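Local coordinates for type IV pilus biogenesis protein PilB (Streptococcus sanguinis, PDB 7B7P), which is a minor pilin of type IV pili with a direct role in adhesion, carrying a metal-binding von Willebrand factor A-like module, at residues A[34-39]-A[148-153]. Residues are numbered along the deposited sequence; the frame is centred on the assembly and turned at random.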
loop_
_atom_site.group_PDB
_atom_site.type_symbol
_atom_site.label_atom_id
_atom_site.label_comp_id
_atom_site.label_asym_id
_atom_site.label_seq_id
_atom_site.Cartn_x
_atom_site.Cartn_y
_atom_site.Cartn_z
ATOM N N PHE A 34 15.025 6.848 9.327
ATOM C CA PHE A 34 13.845 7.700 9.299
ATOM C C PHE A 34 14.282 9.113 9.646
ATOM O O PHE A 34 14.889 9.330 10.697
ATOM C CB PHE A 34 12.775 7.212 10.290
ATOM C CG PHE A 34 12.078 5.950 9.855
ATOM C CD1 PHE A 34 12.665 4.713 10.071
ATOM C CD2 PHE A 34 10.843 6.001 9.222
ATOM C CE1 PHE A 34 12.036 3.546 9.659
ATOM C CE2 PHE A 34 10.203 4.837 8.811
ATOM C CZ PHE A 34 10.800 3.612 9.031
ATOM N N ILE A 35 13.974 10.069 8.774
ATOM C CA ILE A 35 14.126 11.479 9.121
ATOM C C ILE A 35 12.872 11.932 9.862
ATOM O O ILE A 35 11.745 11.685 9.412
ATOM C CB ILE A 35 14.375 12.332 7.869
ATOM C CG1 ILE A 35 15.647 11.881 7.154
ATOM C CG2 ILE A 35 14.530 13.789 8.246
ATOM C CD1 ILE A 35 16.212 12.947 6.242
ATOM N N LEU A 36 13.064 12.607 10.996
ATOM C CA LEU A 36 11.969 12.990 11.879
ATOM C C LEU A 36 11.902 14.501 12.052
ATOM O O LEU A 36 12.934 15.172 12.129
ATOM C CB LEU A 36 12.134 12.334 13.244
ATOM C CG LEU A 36 12.477 10.847 13.198
ATOM C CD1 LEU A 36 12.593 10.328 14.612
ATOM C CD2 LEU A 36 11.428 10.057 12.424
ATOM N N ASP A 37 10.678 15.034 12.140
ATOM C CA ASP A 37 10.487 16.416 12.563
ATOM C C ASP A 37 10.339 16.477 14.086
ATOM O O ASP A 37 10.351 15.456 14.780
ATOM C CB ASP A 37 9.294 17.053 11.839
ATOM C CG ASP A 37 7.954 16.372 12.143
ATOM O OD1 ASP A 37 7.622 16.159 13.329
ATOM O OD2 ASP A 37 7.213 16.070 11.182
ATOM N N ASP A 38 10.195 17.692 14.623
ATOM C CA ASP A 38 10.145 17.848 16.089
ATOM C C ASP A 38 8.832 17.296 16.745
ATOM O O ASP A 38 8.619 17.562 17.932
ATOM C CB ASP A 38 10.352 19.318 16.474
ATOM C CG ASP A 38 9.199 20.224 16.033
ATOM O OD1 ASP A 38 8.247 19.736 15.374
ATOM O OD2 ASP A 38 9.258 21.437 16.347
ATOM N N SER A 39 7.947 16.573 16.056
ATOM C CA SER A 39 6.843 15.919 16.746
ATOM C C SER A 39 7.268 14.580 17.347
ATOM O O SER A 39 6.743 14.182 18.394
ATOM C CB SER A 39 5.661 15.738 15.789
ATOM O OG SER A 39 5.625 14.432 15.243
ATOM N N ALA A 148 16.193 15.630 13.159
ATOM C CA ALA A 148 16.608 14.459 13.912
ATOM C C ALA A 148 16.442 13.233 13.033
ATOM O O ALA A 148 15.749 13.269 12.014
ATOM C CB ALA A 148 15.798 14.307 15.199
ATOM N N ILE A 149 17.079 12.146 13.448
ATOM C CA ILE A 149 17.079 10.888 12.717
ATOM C C ILE A 149 16.831 9.757 13.707
ATOM O O ILE A 149 17.244 9.821 14.869
ATOM C CB ILE A 149 18.419 10.650 11.948
ATOM C CG1 ILE A 149 18.411 11.282 10.551
ATOM C CG2 ILE A 149 18.763 9.183 11.854
ATOM C CD1 ILE A 149 19.804 11.404 9.922
ATOM N N ALA A 150 16.143 8.719 13.236
ATOM C CA ALA A 150 16.002 7.460 13.950
ATOM C C ALA A 150 16.481 6.336 13.048
ATOM O O ALA A 150 16.214 6.348 11.843
ATOM C CB ALA A 150 14.556 7.227 14.367
ATOM N N TYR A 151 17.188 5.367 13.623
ATOM C CA TYR A 151 17.856 4.375 12.796
ATOM C C TYR A 151 18.021 3.067 13.549
ATOM O O TYR A 151 17.955 3.016 14.778
ATOM C CB TYR A 151 19.235 4.860 12.350
ATOM C CG TYR A 151 20.227 4.962 13.487
ATOM C CD1 TYR A 151 20.191 6.040 14.361
ATOM C CD2 TYR A 151 21.202 3.984 13.687
ATOM C CE1 TYR A 151 21.094 6.151 15.399
ATOM C CE2 TYR A 151 22.120 4.084 14.737
ATOM C CZ TYR A 151 22.052 5.174 15.589
ATOM O OH TYR A 151 22.933 5.312 16.638
ATOM N N ARG A 152 18.279 2.016 12.785
ATOM C CA ARG A 152 18.694 0.734 13.324
ATOM C C ARG A 152 19.883 0.223 12.523
ATOM O O ARG A 152 20.082 0.590 11.363
ATOM C CB ARG A 152 17.558 -0.299 13.288
ATOM C CG ARG A 152 16.485 -0.062 14.338
ATOM C CD ARG A 152 15.336 -1.049 14.188
ATOM N NE ARG A 152 15.758 -2.420 14.449
ATOM C CZ ARG A 152 15.913 -2.931 15.665
ATOM N NH1 ARG A 152 15.685 -2.189 16.740
ATOM N NH2 ARG A 152 16.299 -4.187 15.804
ATOM N N THR A 153 20.669 -0.642 13.162
ATOM C CA THR A 153 21.828 -1.260 12.535
ATOM C C THR A 153 21.635 -2.742 12.248
ATOM O O THR A 153 22.489 -3.349 11.590
ATOM C CB THR A 153 23.063 -1.061 13.423
ATOM O OG1 THR A 153 22.682 -1.182 14.800
ATOM C CG2 THR A 153 23.639 0.325 13.200
#
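Phe34 and Leu36 pair with Ala150 and Ala148 as hydrogen-bonded antiparallel partners in the mixed sheet of the pilin module, where strand 32-36 runs between strands 148-152 and 136-139. The tight part is the Phe34–Ala150 end. Phe34 N reaches Ala150 O at 2.8 Å, and Ala150 N returns a nearly straight bond to Phe34 O (169°). Phe34 O also receives a CA-H...O contact from Ile149 CA at 3.4 Å. On the face of Phe34, Leu36, Ala148 and Ala150, the Leu36 methyl CD1, set anti to CA (chi2 -179°), extends to 3.7 Å from Ala150 CB, while the Phe34 ring leads away from strand 148-152 to stack on Phe137 and meet Trp52 edge-to-face. On the other face Ile35 and Ile149, a non-hydrogen-bonded pair, touch more loosely, CG1 to CG1 at 4.4 Å, and both pack on Phe95 of strand 92-101. The pairing slackens toward Ala148: Leu36 N still binds Ala148 O at 2.9 Å, from above the carbonyl plane, but the return bond from Ala148 N to Leu36 O is weak and bent (123°). Past Leu36 the chain leaves the sheet toward solvent-exposed Ser39, and Asp37 closes an Asx turn, its OD1 accepting from Ser39 N at 2.8 Å.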